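Local coordinates for protein beta-galactosidase/beta-glucuronidase (Faecalibacterium prausnitzii L2-6, PDB 6MVF) that binds flavin mononucleotide and probably hydrolyses terminal beta-linked sugars such as glucuronides, as a member of glycoside hydrolase family 2, at residues 324-329 against 562-567; 505-510 against 585-590. All blocks are in the same frame, centred on the assembly; numbering follows the deposited sequence.

Contact 1. Residues 324-329 against 562-567; sequences IKELGA and KTRKDS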
loop_
_atom_site.group_PDB
_atom_site.type_symbol
_atom_site.label_atom_id
_atom_site.label_comp_id
_atom_site.label_asym_id
_atom_site.label_seq_id
_atom_site.Cartn_x
_atom_site.Cartn_y
_atom_site.Cartn_z
ATOM N N ILE A 324 -8.585 23.084 4.679
ATOM C CA ILE A 324 -8.278 24.368 5.303
ATOM C C ILE A 324 -6.888 24.858 4.899
ATOM O O ILE A 324 -6.684 26.068 4.720
ATOM C CB ILE A 324 -8.447 24.260 6.825
ATOM C CG1 ILE A 324 -9.921 23.971 7.150
ATOM C CG2 ILE A 324 -7.974 25.547 7.512
ATOM C CD1 ILE A 324 -10.130 23.320 8.493
ATOM N N LYS A 325 -5.924 23.938 4.713
ATOM C CA LYS A 325 -4.606 24.313 4.203
ATOM C C LYS A 325 -4.685 24.902 2.796
ATOM O O LYS A 325 -4.045 25.920 2.510
ATOM C CB LYS A 325 -3.660 23.110 4.213
ATOM C CG LYS A 325 -2.193 23.476 3.936
ATOM C CD LYS A 325 -1.575 24.075 5.194
ATOM C CE LYS A 325 -0.178 24.552 4.971
ATOM N NZ LYS A 325 0.296 25.273 6.158
ATOM N N GLU A 326 -5.454 24.275 1.899
ATOM C CA GLU A 326 -5.592 24.806 0.540
ATOM C C GLU A 326 -6.203 26.201 0.535
ATOM O O GLU A 326 -5.952 26.995 -0.383
ATOM C CB GLU A 326 -6.464 23.872 -0.306
ATOM C CG GLU A 326 -5.861 22.507 -0.595
ATOM C CD GLU A 326 -6.911 21.461 -1.008
ATOM O OE1 GLU A 326 -6.541 20.251 -1.126
ATOM O OE2 GLU A 326 -8.095 21.851 -1.209
ATOM N N LEU A 327 -7.050 26.486 1.526
ATOM C CA LEU A 327 -7.653 27.799 1.680
ATOM C C LEU A 327 -6.601 28.876 1.932
ATOM O O LEU A 327 -6.789 30.034 1.543
ATOM C CB LEU A 327 -8.671 27.749 2.825
ATOM C CG LEU A 327 -9.411 29.040 3.148
ATOM C CD1 LEU A 327 -10.286 29.460 1.970
ATOM C CD2 LEU A 327 -10.216 28.884 4.414
ATOM N N GLY A 328 -5.488 28.518 2.559
ATOM C CA GLY A 328 -4.487 29.496 2.923
ATOM C C GLY A 328 -4.614 30.012 4.339
ATOM O O GLY A 328 -3.954 30.994 4.678
ATOM N N ALA A 329 -5.461 29.395 5.159
ATOM C CA ALA A 329 -5.543 29.713 6.575
ATOM C C ALA A 329 -4.282 29.273 7.321
ATOM O O ALA A 329 -3.720 28.205 7.062
ATOM C CB ALA A 329 -6.777 29.025 7.173
ATOM N N LYS A 562 -17.868 18.785 0.202
ATOM C CA LYS A 562 -17.785 18.670 -1.250
ATOM C C LYS A 562 -17.763 20.011 -1.985
ATOM O O LYS A 562 -17.086 20.130 -3.012
ATOM C CB LYS A 562 -18.953 17.829 -1.774
ATOM C CG LYS A 562 -18.848 16.367 -1.438
ATOM C CD LYS A 562 -19.760 15.524 -2.319
ATOM C CE LYS A 562 -19.479 14.053 -2.094
ATOM N NZ LYS A 562 -18.022 13.776 -2.231
ATOM N N THR A 563 -18.496 21.020 -1.504
ATOM C CA THR A 563 -18.770 22.226 -2.282
ATOM C C THR A 563 -18.215 23.445 -1.561
ATOM O O THR A 563 -18.679 23.805 -0.474
ATOM C CB THR A 563 -20.272 22.385 -2.557
ATOM O OG1 THR A 563 -20.753 21.235 -3.248
ATOM C CG2 THR A 563 -20.541 23.587 -3.437
ATOM N N ARG A 564 -17.235 24.081 -2.188
ATOM C CA ARG A 564 -16.677 25.336 -1.723
ATOM C C ARG A 564 -17.582 26.478 -2.162
ATOM O O ARG A 564 -17.815 26.675 -3.367
ATOM C CB ARG A 564 -15.277 25.509 -2.287
ATOM C CG ARG A 564 -14.287 24.475 -1.782
ATOM C CD ARG A 564 -13.174 24.245 -2.795
ATOM N NE ARG A 564 -12.148 23.350 -2.274
ATOM C CZ ARG A 564 -12.316 22.037 -2.125
ATOM N NH1 ARG A 564 -13.474 21.468 -2.468
ATOM N NH2 ARG A 564 -11.331 21.293 -1.617
ATOM N N LYS A 565 -18.096 27.231 -1.190
ATOM C CA LYS A 565 -18.925 28.364 -1.538
ATOM C C LYS A 565 -18.053 29.485 -2.096
ATOM O O LYS A 565 -16.822 29.441 -2.039
ATOM C CB LYS A 565 -19.720 28.824 -0.325
ATOM C CG LYS A 565 -20.579 27.739 0.276
ATOM C CD LYS A 565 -21.275 28.254 1.500
ATOM C CE LYS A 565 -21.874 27.121 2.271
ATOM N NZ LYS A 565 -22.376 27.641 3.572
ATOM N N ASP A 566 -18.699 30.504 -2.659
ATOM C CA ASP A 566 -17.926 31.595 -3.245
ATOM C C ASP A 566 -17.129 32.342 -2.176
ATOM O O ASP A 566 -16.066 32.900 -2.473
ATOM C CB ASP A 566 -18.853 32.538 -4.028
ATOM C CG ASP A 566 -19.290 31.957 -5.407
ATOM O OD1 ASP A 566 -18.728 30.929 -5.893
ATOM O OD2 ASP A 566 -20.216 32.552 -6.007
ATOM N N SER A 567 -17.610 32.332 -0.927
ATOM C CA SER A 567 -16.873 32.940 0.179
ATOM C C SER A 567 -15.528 32.280 0.387
ATOM O O SER A 567 -14.584 32.935 0.844
ATOM C CB SER A 567 -17.673 32.840 1.481
ATOM O OG SER A 567 -18.736 33.760 1.493
#
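E326 and R564 meet in a salt bridge at the closing seam of the TIM barrel. Residues 324-329 end helix 314-327, which follows the first barrel strand (292-300), while 562-567 lead into helix 566-575, which comes after the eighth strand (529-532). Along 562-567, K562 comes first: its carbonyl O lies in the plane of the R564 guanidinium, 3.9 Å from NH1 of R564, and its amine makes a long, weak ion pair with E269 of the second subunit, another copy of the protein. T563 turns to that subunit too, packing on M213 of that copy. R564 then crosses to the helix end. Its CG lies beside the backbone N (chi1 -65°), the extended chain reaches across, and the turn about the last torsion sets the guanidinium edge toward the glutamate. NH2 of R564 donates to OE2 of E326 at 3.3 Å, a weak bond with an N-H...O angle of 154°, and the two flat groups are nearly coplanar, 20° apart. Long charged residues suit this surface place, since each can reach the other from its own backbone and E326 is exposed to solvent. K565 is buried, and its NZ is satisfied by a salt bridge to D537 and by the carbonyls of G491 and G555. S567 lies in the first turn of helix 566-575, on which L327 packs against F568, Y571 and W575. G328, with a positive phi that favours glycine, closes helix 314-327 in a Schellman motif, and its N donates to O of K325 at 3.0 Å.

Contact 2. Residues 505-510 against 585-590; sequences YSEEYQ and GRRHAQ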
loop_
_atom_site.group_PDB
_atom_site.type_symbol
_atom_site.label_atom_id
_atom_site.label_comp_id
_atom_site.label_asym_id
_atom_site.label_seq_id
_atom_site.Cartn_x
_atom_site.Cartn_y
_atom_site.Cartn_z
ATOM N N TYR A 505 -30.339 35.138 2.578
ATOM C CA TYR A 505 -29.639 33.858 2.696
ATOM C C TYR A 505 -28.843 33.485 1.444
ATOM O O TYR A 505 -28.428 32.319 1.287
ATOM C CB TYR A 505 -30.615 32.726 3.055
ATOM C CG TYR A 505 -31.034 32.793 4.488
ATOM C CD1 TYR A 505 -32.033 33.681 4.899
ATOM C CD2 TYR A 505 -30.398 32.009 5.452
ATOM C CE1 TYR A 505 -32.406 33.772 6.229
ATOM C CE2 TYR A 505 -30.753 32.095 6.788
ATOM C CZ TYR A 505 -31.764 32.976 7.173
ATOM O OH TYR A 505 -32.127 33.055 8.497
ATOM N N SER A 506 -28.614 34.448 0.554
ATOM C CA SER A 506 -28.032 34.156 -0.748
ATOM C C SER A 506 -26.524 34.021 -0.647
ATOM O O SER A 506 -25.873 34.692 0.162
ATOM C CB SER A 506 -28.352 35.253 -1.763
ATOM O OG SER A 506 -27.539 36.391 -1.521
ATOM N N GLU A 507 -25.983 33.151 -1.506
ATOM C CA GLU A 507 -24.540 32.975 -1.624
ATOM C C GLU A 507 -23.854 34.301 -1.922
ATOM O O GLU A 507 -22.730 34.542 -1.478
ATOM C CB GLU A 507 -24.237 31.943 -2.723
ATOM C CG GLU A 507 -22.789 31.503 -2.796
ATOM C CD GLU A 507 -22.492 30.391 -3.826
ATOM O OE1 GLU A 507 -21.337 29.904 -3.795
ATOM O OE2 GLU A 507 -23.376 30.009 -4.649
ATOM N N GLU A 508 -24.519 35.177 -2.672
ATOM C CA GLU A 508 -23.922 36.454 -3.018
ATOM C C GLU A 508 -23.758 37.337 -1.788
ATOM O O GLU A 508 -22.767 38.058 -1.667
ATOM C CB GLU A 508 -24.776 37.159 -4.081
ATOM C CG GLU A 508 -24.694 36.567 -5.495
ATOM C CD GLU A 508 -25.381 35.194 -5.633
ATOM O OE1 GLU A 508 -26.364 34.953 -4.894
ATOM O OE2 GLU A 508 -24.935 34.353 -6.470
ATOM N N TYR A 509 -24.711 37.300 -0.858
ATOM C CA TYR A 509 -24.606 38.220 0.268
ATOM C C TYR A 509 -23.526 37.769 1.233
ATOM O O TYR A 509 -22.823 38.598 1.818
ATOM C CB TYR A 509 -25.947 38.373 1.001
ATOM C CG TYR A 509 -25.845 39.368 2.136
ATOM C CD1 TYR A 509 -25.902 40.742 1.897
ATOM C CD2 TYR A 509 -25.632 38.938 3.439
ATOM C CE1 TYR A 509 -25.767 41.653 2.937
ATOM C CE2 TYR A 509 -25.489 39.835 4.480
ATOM C CZ TYR A 509 -25.561 41.191 4.230
ATOM O OH TYR A 509 -25.435 42.070 5.285
ATOM N N GLN A 510 -23.384 36.461 1.404
ATOM C CA GLN A 510 -22.313 35.959 2.243
ATOM C C GLN A 510 -20.953 36.298 1.659
ATOM O O GLN A 510 -20.010 36.564 2.411
ATOM C CB GLN A 510 -22.471 34.464 2.430
ATOM C CG GLN A 510 -21.582 33.868 3.498
ATOM C CD GLN A 510 -21.330 32.366 3.252
ATOM O OE1 GLN A 510 -21.229 31.932 2.107
ATOM N NE2 GLN A 510 -21.253 31.577 4.326
ATOM N N GLY A 585 -20.403 33.008 -8.608
ATOM C CA GLY A 585 -21.777 32.983 -9.059
ATOM C C GLY A 585 -22.154 31.886 -10.030
ATOM O O GLY A 585 -23.187 32.018 -10.699
ATOM N N ARG A 586 -21.375 30.795 -10.111
ATOM C CA ARG A 586 -21.705 29.723 -11.049
ATOM C C ARG A 586 -23.086 29.113 -10.758
ATOM O O ARG A 586 -23.770 28.661 -11.690
ATOM C CB ARG A 586 -20.624 28.637 -11.021
ATOM C CG ARG A 586 -20.752 27.775 -9.797
ATOM C CD ARG A 586 -19.754 26.670 -9.686
ATOM N NE ARG A 586 -18.370 27.110 -9.640
ATOM C CZ ARG A 586 -17.364 26.272 -9.417
ATOM N NH1 ARG A 586 -17.625 24.984 -9.217
ATOM N NH2 ARG A 586 -16.110 26.705 -9.408
ATOM N N ARG A 587 -23.514 29.093 -9.485
ATOM C CA ARG A 587 -24.839 28.601 -9.127
ATOM C C ARG A 587 -25.931 29.634 -9.380
ATOM O O ARG A 587 -27.114 29.271 -9.412
ATOM C CB ARG A 587 -24.856 28.126 -7.669
ATOM C CG ARG A 587 -24.082 26.825 -7.477
ATOM C CD ARG A 587 -23.734 26.506 -6.025
ATOM N NE ARG A 587 -22.655 27.337 -5.511
ATOM C CZ ARG A 587 -21.356 27.072 -5.622
ATOM N NH1 ARG A 587 -20.926 25.968 -6.238
ATOM N NH2 ARG A 587 -20.480 27.926 -5.118
ATOM N N HIS A 588 -25.570 30.899 -9.608
ATOM C CA HIS A 588 -26.490 31.866 -10.211
ATOM C C HIS A 588 -26.473 31.641 -11.729
ATOM O O HIS A 588 -26.054 32.489 -12.520
ATOM C CB HIS A 588 -26.098 33.290 -9.822
ATOM C CG HIS A 588 -27.129 34.329 -10.151
ATOM N ND1 HIS A 588 -27.098 35.601 -9.614
ATOM C CD2 HIS A 588 -28.210 34.294 -10.971
ATOM C CE1 HIS A 588 -28.122 36.297 -10.078
ATOM N NE2 HIS A 588 -28.809 35.529 -10.906
ATOM N N ALA A 589 -26.934 30.441 -12.116
ATOM C CA ALA A 589 -26.735 29.938 -13.474
ATOM C C ALA A 589 -27.537 30.726 -14.510
ATOM O O ALA A 589 -27.052 30.980 -15.618
ATOM C CB ALA A 589 -27.098 28.458 -13.529
ATOM N N GLN A 590 -28.760 31.117 -14.184
ATOM C CA GLN A 590 -29.631 31.823 -15.118
ATOM C C GLN A 590 -29.741 33.283 -14.694
ATOM O O GLN A 590 -30.210 33.578 -13.592
ATOM C CB GLN A 590 -31.001 31.146 -15.174
ATOM C CG GLN A 590 -30.988 29.832 -15.955
ATOM C CD GLN A 590 -32.172 28.947 -15.624
ATOM O OE1 GLN A 590 -32.846 29.168 -14.633
ATOM N NE2 GLN A 590 -32.423 27.931 -16.451
HETATM O O HOH W 1 -22.482 30.547 -7.072
#
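E507 and R587 face each other in a side-on, two-pronged salt bridge between the first turn of helix 507-522, the helix after the seventh strand (482-487) of the TIM barrel, and a type I beta turn, G585 to H588, that leads toward strand 590-592 of the C-terminal sheet. With chi1 at -171°, CG of E507 swings away from the backbone N, and the extended chain carries the carboxylate out to the turn. R587 approaches at about a right angle, bent at its third torsion (-74°), which turns NE and NH2 together to the acid. NH2 of R587 donates to OE1 of E507 at 2.5 Å, through the syn lone pair and almost in the guanidinium plane; NE donates to OE2 of E507 at 2.9 Å, again on the syn side but somewhat out of the carboxylate plane. With the two planes only 24° apart, the paired bonds fix the rotation of both groups in a buried setting, and CG of R586 lies over one guanidinium face, toward its rim. A leucine in place of R587 would probably leave the buried carboxylate of E507 without its arginine mate, dependent on partners such as a water and N of D566. That water adds a second link, donating to OE2 of E507 (2.6 Å) and accepting from the backbone N of R587 (3.0 Å). E508, bent at its second torsion, brings OE2 to 3.7 Å from CB of H588, though that oxygen bonds to ND1 of H496, while NE2 of H588 bonds to E657. G585, at positive phi, suits the start of the turn. At the helix start S506 is the N-cap, its OG accepting from N of Y509 at 3.0 Å.

Contacts 1 and 2 lie with their centres 16 Å apart and join directly where residues 562-567 pass the salt bridge of contact 2. D566 is the joint: its backbone N probably donates to OE1 of E507 at 2.9 Å, while its OD2 probably accepts from N of G585 at 2.6 Å. E507 thus probably serves both R587 and the backbone of D566. Next to it, the carbonyl O of R564 packs 3.4 Å from NH2 of R587, so the arginine of contact 1 touches contact 2 through its backbone. The segments alternate along the chain, both contacts touch the second subunit, and both lie away from the flavin mononucleotide pocket.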